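Local atomic coordinates of extracellular matrix-binding protein EbhA (Staphylococcus aureus, PDB entry 2DGJ), a protein that probably helps the bacterium adhere to extracellular matrix as a long cell wall-associated adhesin, of which this chain is a rod-like piece built of three-helix bundles. Residues A[124-129]-A[178-184]; A[202-207]-A[235-241]. Residues are numbered along the deposited sequence.

Contact 1: A[124-129]-A[178-184]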
loop_
_atom_site.group_PDB
_atom_site.type_symbol
_atom_site.label_atom_id
_atom_site.label_comp_id
_atom_site.label_asym_id
_atom_site.label_seq_id
_atom_site.Cartn_x
_atom_site.Cartn_y
_atom_site.Cartn_z
ATOM N N THR A 124 0.965 -8.666 -10.136
ATOM C CA THR A 124 -0.374 -8.938 -10.651
ATOM C C THR A 124 -0.292 -9.465 -12.090
ATOM O O THR A 124 -0.906 -10.483 -12.429
ATOM C CB THR A 124 -1.234 -7.660 -10.642
ATOM O OG1 THR A 124 -1.404 -7.201 -9.295
ATOM C CG2 THR A 124 -2.592 -7.928 -11.256
ATOM N N LEU A 125 0.470 -8.769 -12.930
ATOM C CA LEU A 125 0.634 -9.158 -14.329
ATOM C C LEU A 125 1.219 -10.563 -14.409
ATOM O O LEU A 125 0.736 -11.404 -15.161
ATOM C CB LEU A 125 1.558 -8.177 -15.052
ATOM C CG LEU A 125 1.722 -8.421 -16.553
ATOM C CD1 LEU A 125 0.408 -8.130 -17.269
ATOM C CD2 LEU A 125 2.839 -7.539 -17.091
ATOM N N ASP A 126 2.261 -10.816 -13.625
ATOM C CA ASP A 126 2.898 -12.128 -13.604
ATOM C C ASP A 126 1.885 -13.178 -13.157
ATOM O O ASP A 126 1.865 -14.296 -13.670
ATOM C CB ASP A 126 4.086 -12.131 -12.641
ATOM C CG ASP A 126 4.878 -13.424 -12.699
ATOM O OD1 ASP A 126 5.556 -13.660 -13.722
ATOM O OD2 ASP A 126 4.816 -14.209 -11.730
ATOM N N GLY A 127 1.052 -12.815 -12.186
ATOM C CA GLY A 127 0.050 -13.743 -11.698
ATOM C C GLY A 127 -0.920 -14.116 -12.803
ATOM O O GLY A 127 -1.307 -15.272 -12.941
ATOM N N ALA A 128 -1.312 -13.124 -13.597
ATOM C CA ALA A 128 -2.240 -13.344 -14.700
ATOM C C ALA A 128 -1.590 -14.194 -15.787
ATOM O O ALA A 128 -2.220 -15.101 -16.337
ATOM C CB ALA A 128 -2.685 -12.007 -15.269
HETATM N N MSE A 129 -0.332 -13.898 -16.097
HETATM C CA MSE A 129 0.405 -14.657 -17.100
HETATM C C MSE A 129 0.472 -16.108 -16.642
HETATM O O MSE A 129 0.313 -17.030 -17.439
HETATM C CB MSE A 129 1.823 -14.107 -17.258
HETATM C CG MSE A 129 1.910 -12.776 -17.984
HETATM SE SE MSE A 129 1.442 -12.931 -19.853
HETATM C CE MSE A 129 3.139 -13.555 -20.538
ATOM N N THR A 178 2.186 -7.148 -23.360
ATOM C CA THR A 178 0.737 -7.275 -23.229
ATOM C C THR A 178 0.273 -6.743 -21.878
ATOM O O THR A 178 0.965 -6.897 -20.869
ATOM C CB THR A 178 0.302 -8.742 -23.359
ATOM O OG1 THR A 178 0.814 -9.273 -24.585
ATOM C CG2 THR A 178 -1.225 -8.866 -23.342
ATOM N N SER A 179 -0.899 -6.116 -21.859
ATOM C CA SER A 179 -1.435 -5.560 -20.626
ATOM C C SER A 179 -2.191 -6.608 -19.815
ATOM O O SER A 179 -2.552 -7.666 -20.323
ATOM C CB SER A 179 -2.382 -4.401 -20.930
ATOM O OG SER A 179 -3.653 -4.880 -21.337
ATOM N N LYS A 180 -2.424 -6.288 -18.549
ATOM C CA LYS A 180 -3.151 -7.163 -17.636
ATOM C C LYS A 180 -4.529 -7.473 -18.208
ATOM O O LYS A 180 -4.964 -8.625 -18.224
ATOM C CB LYS A 180 -3.281 -6.469 -16.275
ATOM C CG LYS A 180 -4.332 -7.035 -15.322
ATOM C CD LYS A 180 -4.071 -8.476 -14.979
ATOM C CE LYS A 180 -4.821 -8.865 -13.714
ATOM N NZ LYS A 180 -6.217 -8.357 -13.732
ATOM N N ALA A 181 -5.200 -6.436 -18.697
ATOM C CA ALA A 181 -6.533 -6.576 -19.272
ATOM C C ALA A 181 -6.557 -7.546 -20.447
ATOM O O ALA A 181 -7.466 -8.369 -20.555
ATOM C CB ALA A 181 -7.059 -5.211 -19.712
ATOM N N ASP A 182 -5.562 -7.455 -21.326
ATOM C CA ASP A 182 -5.501 -8.343 -22.480
ATOM C C ASP A 182 -5.152 -9.767 -22.064
ATOM O O ASP A 182 -5.661 -10.733 -22.637
ATOM C CB ASP A 182 -4.481 -7.835 -23.503
ATOM C CG ASP A 182 -4.933 -6.561 -24.189
ATOM O OD1 ASP A 182 -6.141 -6.446 -24.489
ATOM O OD2 ASP A 182 -4.085 -5.680 -24.443
ATOM N N VAL A 183 -4.284 -9.900 -21.068
ATOM C CA VAL A 183 -3.913 -11.222 -20.591
ATOM C C VAL A 183 -5.195 -11.881 -20.100
ATOM O O VAL A 183 -5.483 -13.029 -20.449
ATOM C CB VAL A 183 -2.902 -11.152 -19.425
ATOM C CG1 VAL A 183 -2.658 -12.547 -18.855
ATOM C CG2 VAL A 183 -1.595 -10.553 -19.910
ATOM N N ASP A 184 -5.965 -11.139 -19.308
ATOM C CA ASP A 184 -7.216 -11.660 -18.777
ATOM C C ASP A 184 -8.193 -11.975 -19.900
ATOM O O ASP A 184 -8.946 -12.944 -19.820
ATOM C CB ASP A 184 -7.857 -10.670 -17.796
ATOM C CG ASP A 184 -7.136 -10.632 -16.456
ATOM O OD1 ASP A 184 -6.558 -11.666 -16.061
ATOM O OD2 ASP A 184 -7.163 -9.574 -15.787
#
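Val183, Lys180 and Leu125 lose the most surface where helix 112-135 meets the start of helix 180-194. The two helical segments run nearly parallel, at 15°, with their axes 9.4 Å apart. Val183 points toward helix 112-135 and meets three of its residues. Its CG1 packs 3.6 Å from Ala128 CB, and its CG2 lies 3.9 Å from the SE atom of Met129, which is a selenomethionine. Val183 CG2 is also 4.1 Å from Leu125 CD1. The small Ala128 lets the valine come this close to the backbone, with Ala128 O 3.6 Å from Val183 CG1.

Leu125 reaches over the first turn of helix 180-194. Its CD1 lies 3.6 Å from Lys180 N and 3.8 Å from Thr178 O. That turn is capped by Ser179, whose OG accepts a hydrogen bond from Asp182 N at 3.2 Å. Gln98, on helix 96-108, touches Leu125 and hydrogen-bonds to Thr178 O.

Lys180 contributes its aliphatic chain. Its CD is 3.8 Å from Ala128 CB, and its CE is 3.4 Å from Thr124 CG2. The charged end runs forward along its own helix, where Lys180 NZ forms a salt bridge with Asp184 OD2 at 2.6 Å. Nearby, Thr124 O accepts a hydrogen bond from Gln27 of the second subunit.

This is helix packing at a bundle junction: helix 112-135 runs from the GA part into the FIVAR part, where Met129 also touches Ile169 of helix 153-170. No hydrogen bond joins the two segments; apolar side chains pack on each other and on backbone, and the lysine's charge is paired locally.

Contact 2: A[202-207]-A[235-241]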
loop_
_atom_site.group_PDB
_atom_site.type_symbol
_atom_site.label_atom_id
_atom_site.label_comp_id
_atom_site.label_asym_id
_atom_site.label_seq_id
_atom_site.Cartn_x
_atom_site.Cartn_y
_atom_site.Cartn_z
ATOM N N ASN A 202 -21.863 -34.585 -28.734
ATOM C CA ASN A 202 -22.197 -34.931 -30.115
ATOM C C ASN A 202 -22.215 -36.449 -30.316
ATOM O O ASN A 202 -23.010 -36.973 -31.098
ATOM C CB ASN A 202 -21.198 -34.300 -31.087
ATOM C CG ASN A 202 -21.430 -32.818 -31.280
ATOM O OD1 ASN A 202 -22.530 -32.312 -31.046
ATOM N ND2 ASN A 202 -20.396 -32.112 -31.729
ATOM N N LEU A 203 -21.331 -37.150 -29.611
ATOM C CA LEU A 203 -21.245 -38.605 -29.718
ATOM C C LEU A 203 -22.460 -39.279 -29.092
ATOM O O LEU A 203 -22.985 -40.255 -29.628
ATOM C CB LEU A 203 -19.968 -39.113 -29.044
ATOM C CG LEU A 203 -19.802 -40.635 -29.012
ATOM C CD1 LEU A 203 -19.791 -41.185 -30.433
ATOM C CD2 LEU A 203 -18.514 -40.988 -28.278
ATOM N N ARG A 204 -22.900 -38.762 -27.950
ATOM C CA ARG A 204 -24.063 -39.318 -27.264
ATOM C C ARG A 204 -25.301 -39.160 -28.153
ATOM O O ARG A 204 -26.077 -40.100 -28.322
ATOM C CB ARG A 204 -24.280 -38.596 -25.933
ATOM C CG ARG A 204 -25.198 -39.321 -24.962
ATOM C CD ARG A 204 -24.430 -40.239 -24.005
ATOM N NE ARG A 204 -24.428 -41.644 -24.409
ATOM C CZ ARG A 204 -23.437 -42.248 -25.061
ATOM N NH1 ARG A 204 -22.336 -41.579 -25.384
ATOM N NH2 ARG A 204 -23.540 -43.533 -25.372
ATOM N N ASN A 205 -25.480 -37.971 -28.721
ATOM C CA ASN A 205 -26.616 -37.708 -29.605
ATOM C C ASN A 205 -26.471 -38.513 -30.893
ATOM O O ASN A 205 -27.451 -39.018 -31.446
ATOM C CB ASN A 205 -26.699 -36.213 -29.942
ATOM C CG ASN A 205 -27.072 -35.363 -28.740
ATOM O OD1 ASN A 205 -28.072 -35.623 -28.072
ATOM N ND2 ASN A 205 -26.271 -34.338 -28.464
ATOM N N ALA A 206 -25.238 -38.639 -31.367
ATOM C CA ALA A 206 -24.967 -39.386 -32.587
ATOM C C ALA A 206 -25.387 -40.840 -32.430
ATOM O O ALA A 206 -26.026 -41.408 -33.309
ATOM C CB ALA A 206 -23.494 -39.313 -32.918
ATOM N N LYS A 207 -25.022 -41.433 -31.301
ATOM C CA LYS A 207 -25.356 -42.826 -31.028
ATOM C C LYS A 207 -26.858 -43.027 -30.872
ATOM O O LYS A 207 -27.399 -44.067 -31.248
ATOM C CB LYS A 207 -24.649 -43.309 -29.755
ATOM C CG LYS A 207 -23.134 -43.344 -29.845
ATOM C CD LYS A 207 -22.526 -44.036 -28.632
ATOM C CE LYS A 207 -21.029 -44.202 -28.787
ATOM N NZ LYS A 207 -20.478 -45.044 -27.700
ATOM N N ALA A 235 -18.802 -47.919 -30.702
ATOM C CA ALA A 235 -18.117 -46.873 -31.453
ATOM C C ALA A 235 -17.539 -45.836 -30.483
ATOM O O ALA A 235 -18.162 -45.506 -29.467
ATOM C CB ALA A 235 -19.083 -46.214 -32.423
ATOM N N GLN A 236 -16.352 -45.325 -30.799
ATOM C CA GLN A 236 -15.693 -44.344 -29.938
ATOM C C GLN A 236 -15.823 -42.896 -30.380
ATOM O O GLN A 236 -15.544 -41.986 -29.602
ATOM C CB GLN A 236 -14.212 -44.691 -29.781
ATOM C CG GLN A 236 -13.953 -45.835 -28.814
ATOM C CD GLN A 236 -12.482 -46.188 -28.705
ATOM O OE1 GLN A 236 -11.916 -46.827 -29.595
ATOM N NE2 GLN A 236 -11.851 -45.762 -27.618
ATOM N N ASN A 237 -16.224 -42.674 -31.628
ATOM C CA ASN A 237 -16.396 -41.315 -32.124
ATOM C C ASN A 237 -17.540 -41.228 -33.129
ATOM O O ASN A 237 -18.049 -42.247 -33.586
ATOM C CB ASN A 237 -15.090 -40.804 -32.740
ATOM C CG ASN A 237 -14.697 -41.556 -33.987
ATOM O OD1 ASN A 237 -14.936 -42.759 -34.113
ATOM N ND2 ASN A 237 -14.061 -40.849 -34.915
ATOM N N VAL A 238 -17.944 -40.007 -33.463
ATOM C CA VAL A 238 -19.048 -39.781 -34.390
ATOM C C VAL A 238 -18.948 -40.511 -35.728
ATOM O O VAL A 238 -19.863 -41.255 -36.099
ATOM C CB VAL A 238 -19.239 -38.263 -34.655
ATOM C CG1 VAL A 238 -20.329 -38.035 -35.700
ATOM C CG2 VAL A 238 -19.619 -37.565 -33.372
ATOM N N VAL A 239 -17.853 -40.303 -36.457
ATOM C CA VAL A 239 -17.705 -40.948 -37.758
ATOM C C VAL A 239 -17.808 -42.461 -37.618
ATOM O O VAL A 239 -18.307 -43.148 -38.518
ATOM C CB VAL A 239 -16.357 -40.595 -38.427
ATOM C CG1 VAL A 239 -16.212 -39.081 -38.548
ATOM C CG2 VAL A 239 -15.215 -41.178 -37.630
ATOM N N GLY A 240 -17.336 -42.979 -36.487
ATOM C CA GLY A 240 -17.400 -44.408 -36.259
ATOM C C GLY A 240 -18.850 -44.842 -36.194
ATOM O O GLY A 240 -19.225 -45.878 -36.744
ATOM N N VAL A 241 -19.666 -44.036 -35.517
ATOM C CA VAL A 241 -21.091 -44.312 -35.372
ATOM C C VAL A 241 -21.779 -44.260 -36.731
ATOM O O VAL A 241 -22.493 -45.182 -37.114
ATOM C CB VAL A 241 -21.760 -43.273 -34.446
ATOM C CG1 VAL A 241 -23.274 -43.404 -34.518
ATOM C CG2 VAL A 241 -21.289 -43.473 -33.016
#
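Leu203 lies over the backbone that leads into helix 238-250. Its CD2 is 3.4 Å from Gln236 O, and its CD1 is 3.5 Å from Asn237 C and 3.7 Å from Val238 N. The same CD1 packs 3.8 Å from Val241 CG2. Val241 points toward helix 199-215, and its CG1 lies 3.6 Å from Ala206 O. Val238 fills the space beside it, with CG2 4.3 Å from Ala206 CB. Two valines one turn apart thus pack around a small alanine.

The polar link is made by Lys207. Its extended side chain passes Val241, with CG 3.7 Å from Val241 CG2. Lys207 NZ then donates a hydrogen bond to Ala235 O at 2.9 Å. Glu233 O is a second acceptor for this amine, so the lysine ties helix 199-215 to the end of helix 222-234 and the turn after it. Asn237 is the N-cap of the next helix, through a weak bond from Gly240 N to Asn237 OD1 of 3.4 Å.

This surface contact joins helices 199-215 and 238-250, the first and third of a three-helix GA module. Val232 of the middle helix, 222-234, touches Lys207 and Val241, and Asp150, after helix 146-149, hydrogen-bonds to Asn202 and Val238 N.

In the fold
The two contacts follow one another along the chain. Both segments of contact 1 come before those of contact 2, and helix 180-194 leads directly to helix 199-215. Their centres are 39 Å apart and their nearest atoms about 25 Å apart, so they do not touch. The centre of contact 1 is about 2 Å from the centre of the chain, that of contact 2 about 40 Å. Contact 1 lies where a GA module passes into the following FIVAR domain, on the long helix 112-135 that runs through both; contact 2 lies within the next GA module. This spacing fits an elongated string of helical bundles, in which separate local contacts join helices at successive points along the rod.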